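Local coordinates for protein 3-oxoadipate enol-lactonase (Burkholderia xenovorans, PDB 2XUA) that probably hydrolyses 3-oxoadipate enol-lactone in catechol metabolism, as an alpha/beta-hydrolase-fold enzyme, at residues W28-N33 / L56-R61. Numbering follows the deposited sequence.
Sequences WIVLSN and LRYDTR
Trp28 turns the edge of its indole to Leu56. The backbone N of Leu56 lies in the ring plane, and Trp28 CZ3 packs on Leu56 CB at 4.0 Å. Ile29 O accepts a hydrogen bond from Leu56 N at 2.9 Å. Val30 and Leu56 form a parallel bridge, and their side chains lie side by side on one face of the sheet, CG2 of Val30 against CD2 of Leu56. Val30 CG1, anti to its backbone N (chi1 172°), reaches Tyr58 CE2. Leu31 N donates to Leu56 O at 2.9 Å. On the other face, the side chains of Leu31 and Arg57 run side by side, CD1 of Leu31 touching CG of Arg57 at 3.9 Å; the guanidinium of Arg57 goes on to salt bridges with Asp19 and with Asp176 of the second subunit. Beyond Leu31 the strands part, and water takes the place of direct backbone bonds: one molecule donates to Leu31 O and accepts from Tyr58 N. Ser32 OG and Tyr58 OH share a short hydrogen bond of 2.7 Å. A second water links Ser32 OG, Asn33 O and Thr60 OG1. A third joins Asn33 N, Tyr58 O and Thr60 OG1. This third water sits over the centre of the Tyr58 ring, its O 3.3 Å above the ring plane. Helix 43-52 connects the two strands in a right-handed beta-alpha-beta crossover of the alpha/beta hydrolase fold. Strand 28-32 lies between strands 54-58 and 94-99, the latter leading into a probable nucleophile elbow. Strand 12-19 borders 54-58 on its other side, and helix 75-88 packs on Tyr58 and Thr60.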
ATOM      1  N   TRP B  28     -13.579  -5.696  19.243  1.00 15.00           N
ATOM      2  CA  TRP B  28     -13.079  -4.895  18.143  1.00 14.89           C
ATOM      3  C   TRP B  28     -11.849  -4.097  18.560  1.00 14.93           C
ATOM      4  O   TRP B  28     -11.703  -3.740  19.728  1.00 14.65           O
ATOM      5  CB  TRP B  28     -14.159  -3.924  17.723  1.00 15.26           C
ATOM      6  CG  TRP B  28     -15.128  -4.518  16.763  1.00 12.99           C
ATOM      7  CD1 TRP B  28     -16.389  -4.933  17.056  1.00 14.19           C
ATOM      8  CD2 TRP B  28     -14.966  -4.665  15.353  1.00 13.31           C
ATOM      9  NE1 TRP B  28     -17.007  -5.383  15.912  1.00 14.32           N
ATOM     10  CE2 TRP B  28     -16.148  -5.265  14.858  1.00 12.15           C
ATOM     11  CE3 TRP B  28     -13.916  -4.429  14.467  1.00 13.39           C
ATOM     12  CZ2 TRP B  28     -16.316  -5.612  13.506  1.00 14.08           C
ATOM     13  CZ3 TRP B  28     -14.100  -4.731  13.065  1.00 12.11           C
ATOM     14  CH2 TRP B  28     -15.280  -5.317  12.619  1.00 16.60           C
ATOM     15  N   ILE B  29     -10.964  -3.829  17.594  1.00 14.93           N
ATOM     16  CA  ILE B  29      -9.917  -2.796  17.732  1.00 14.05           C
ATOM     17  C   ILE B  29      -9.979  -1.913  16.495  1.00 15.34           C
ATOM     18  O   ILE B  29     -10.140  -2.448  15.368  1.00 15.27           O
ATOM     19  CB  ILE B  29      -8.515  -3.341  18.059  1.00 15.30           C
ATOM     20  CG1 ILE B  29      -7.543  -2.181  18.324  1.00 14.01           C
ATOM     21  CG2 ILE B  29      -8.034  -4.292  16.950  1.00 12.13           C
ATOM     22  CD1 ILE B  29      -6.090  -2.692  18.581  1.00 15.39           C
ATOM     23  N   VAL B  30      -9.917  -0.582  16.692  1.00 13.29           N
ATOM     24  CA  VAL B  30      -9.908   0.358  15.550  1.00 12.42           C
ATOM     25  C   VAL B  30      -8.526   0.966  15.564  1.00 12.45           C
ATOM     26  O   VAL B  30      -8.031   1.330  16.617  1.00 12.84           O
ATOM     27  CB  VAL B  30     -10.942   1.498  15.762  1.00 13.18           C
ATOM     28  CG1 VAL B  30     -10.817   2.616  14.672  1.00 11.94           C
ATOM     29  CG2 VAL B  30     -12.375   0.912  15.819  1.00 11.81           C
ATOM     30  N   LEU B  31      -7.886   1.043  14.407  1.00 11.54           N
ATOM     31  CA  LEU B  31      -6.514   1.615  14.359  1.00 11.02           C
ATOM     32  C   LEU B  31      -6.700   2.975  13.679  1.00 10.80           C
ATOM     33  O   LEU B  31      -7.469   3.056  12.717  1.00 11.16           O
ATOM     34  CB  LEU B  31      -5.655   0.691  13.468  1.00 10.55           C
ATOM     35  CG  LEU B  31      -5.512  -0.718  14.064  1.00 11.92           C
ATOM     36  CD1 LEU B  31      -4.505  -1.619  13.238  1.00  9.40           C
ATOM     37  CD2 LEU B  31      -5.056  -0.621  15.540  1.00 12.90           C
ATOM     38  N   SER B  32      -5.919   3.990  14.048  1.00 10.37           N
ATOM     39  CA  SER B  32      -6.044   5.262  13.357  1.00 10.16           C
ATOM     40  C   SER B  32      -4.686   5.815  12.971  1.00  9.64           C
ATOM     41  O   SER B  32      -3.757   5.769  13.758  1.00 10.24           O
ATOM     42  CB  SER B  32      -6.856   6.228  14.253  1.00 10.34           C
ATOM     43  OG  SER B  32      -7.104   7.412  13.494  1.00 13.66           O
ATOM     44  N   ASN B  33      -4.547   6.235  11.715  1.00 10.96           N
ATOM     45  CA  ASN B  33      -3.253   6.413  11.044  1.00 10.81           C
ATOM     46  C   ASN B  33      -2.621   7.804  11.372  1.00 13.11           C
ATOM     47  O   ASN B  33      -3.265   8.730  11.880  1.00 11.24           O
ATOM     48  CB  ASN B  33      -3.411   6.444   9.510  1.00  8.53           C
ATOM     49  CG  ASN B  33      -4.190   5.266   8.931  1.00 10.95           C
ATOM     50  OD1 ASN B  33      -4.681   5.331   7.797  1.00 16.79           O
ATOM     51  ND2 ASN B  33      -4.344   4.220   9.694  1.00  6.73           N
ATOM     52  N   LEU B  56     -10.520  -3.111  12.609  1.00 12.81           N
ATOM     53  CA  LEU B  56     -10.919  -2.106  11.673  1.00 12.04           C
ATOM     54  C   LEU B  56      -9.820  -1.091  11.427  1.00 12.46           C
ATOM     55  O   LEU B  56      -9.310  -0.457  12.396  1.00 13.69           O
ATOM     56  CB  LEU B  56     -12.158  -1.372  12.235  1.00 12.81           C
ATOM     57  CG  LEU B  56     -12.716  -0.210  11.451  1.00 12.78           C
ATOM     58  CD1 LEU B  56     -13.109  -0.704  10.010  1.00 13.17           C
ATOM     59  CD2 LEU B  56     -13.957   0.416  12.182  1.00 13.30           C
ATOM     60  N   ARG B  57      -9.468  -0.926  10.153  1.00 12.27           N
ATOM     61  CA  ARG B  57      -8.573   0.159   9.716  1.00 12.39           C
ATOM     62  C   ARG B  57      -9.321   1.050   8.754  1.00 10.24           C
ATOM     63  O   ARG B  57     -10.290   0.596   8.093  1.00 11.65           O
ATOM     64  CB  ARG B  57      -7.370  -0.427   8.967  1.00 10.94           C
ATOM     65  CG  ARG B  57      -6.398  -1.112   9.902  1.00 12.58           C
ATOM     66  CD  ARG B  57      -5.255  -1.687   9.011  1.00 11.71           C
ATOM     67  NE  ARG B  57      -5.695  -2.936   8.386  1.00 13.95           N
ATOM     68  CZ  ARG B  57      -5.122  -3.514   7.299  1.00 16.41           C
ATOM     69  NH1 ARG B  57      -4.134  -2.935   6.657  1.00 11.47           N
ATOM     70  NH2 ARG B  57      -5.531  -4.702   6.853  1.00 12.30           N
ATOM     71  N   TYR B  58      -8.863   2.293   8.593  1.00 10.89           N
ATOM     72  CA  TYR B  58      -9.530   3.173   7.675  1.00 11.98           C
ATOM     73  C   TYR B  58      -8.541   4.242   7.219  1.00 13.29           C
ATOM     74  O   TYR B  58      -7.513   4.465   7.857  1.00 13.42           O
ATOM     75  CB  TYR B  58     -10.803   3.784   8.351  1.00 11.75           C
ATOM     76  CG  TYR B  58     -10.489   4.801   9.410  1.00 13.55           C
ATOM     77  CD1 TYR B  58     -10.601   6.182   9.149  1.00 13.94           C
ATOM     78  CD2 TYR B  58     -10.122   4.408  10.686  1.00  9.96           C
ATOM     79  CE1 TYR B  58     -10.264   7.143  10.147  1.00 12.46           C
ATOM     80  CE2 TYR B  58      -9.796   5.346  11.680  1.00 11.83           C
ATOM     81  CZ  TYR B  58      -9.850   6.700  11.382  1.00 13.41           C
ATOM     82  OH  TYR B  58      -9.546   7.603  12.357  1.00 17.08           O
ATOM     83  N   ASP B  59      -8.841   4.852   6.087  1.00 13.18           N
ATOM     84  CA  ASP B  59      -8.094   6.015   5.620  1.00 13.72           C
ATOM     85  C   ASP B  59      -8.763   7.252   6.196  1.00 14.92           C
ATOM     86  O   ASP B  59      -9.934   7.561   5.901  1.00 13.18           O
ATOM     87  CB  ASP B  59      -8.037   6.049   4.098  1.00 11.07           C
ATOM     88  CG  ASP B  59      -7.044   5.014   3.533  1.00 13.62           C
ATOM     89  OD1 ASP B  59      -6.281   4.467   4.311  1.00 13.64           O
ATOM     90  OD2 ASP B  59      -6.996   4.739   2.322  1.00 14.32           O
ATOM     91  N   THR B  60      -8.001   7.971   7.007  1.00 16.04           N
ATOM     92  CA  THR B  60      -8.507   9.237   7.582  1.00 15.61           C
ATOM     93  C   THR B  60      -8.964  10.160   6.447  1.00 15.52           C
ATOM     94  O   THR B  60      -8.428  10.124   5.349  1.00 15.47           O
ATOM     95  CB  THR B  60      -7.351   9.886   8.381  1.00 15.87           C
ATOM     96  OG1 THR B  60      -6.920   8.990   9.419  1.00 16.28           O
ATOM     97  CG2 THR B  60      -7.803  11.251   9.045  1.00 14.15           C
ATOM     98  N   ARG B  61      -9.954  11.013   6.676  1.00 16.74           N
ATOM     99  CA  ARG B  61     -10.347  11.949   5.614  1.00 17.09           C
ATOM    100  C   ARG B  61      -9.106  12.699   5.086  1.00 16.70           C
ATOM    101  O   ARG B  61      -8.164  12.979   5.818  1.00 15.91           O
ATOM    102  CB  ARG B  61     -11.382  12.982   6.134  1.00 17.18           C
ATOM    103  CG  ARG B  61     -10.942  13.716   7.361  1.00 19.90           C
ATOM    104  CD  ARG B  61     -11.902  14.986   7.511  1.00 25.12           C
ATOM    105  NE  ARG B  61     -13.269  14.542   7.843  1.00 24.64           N
ATOM    106  CZ  ARG B  61     -14.387  15.242   7.639  1.00 30.70           C
ATOM    107  NH1 ARG B  61     -14.339  16.459   7.093  1.00 29.84           N
ATOM    108  NH2 ARG B  61     -15.559  14.735   8.018  1.00 27.40           N
TER
HETATM  109  O   HOH W   1      -6.372   2.473  10.140  1.00 13.82           O
HETATM  110  O   HOH W   2      -5.990   9.331  11.927  1.00 11.89           O
HETATM  111  O   HOH W   3      -6.871   6.210  10.004  1.00 11.92           O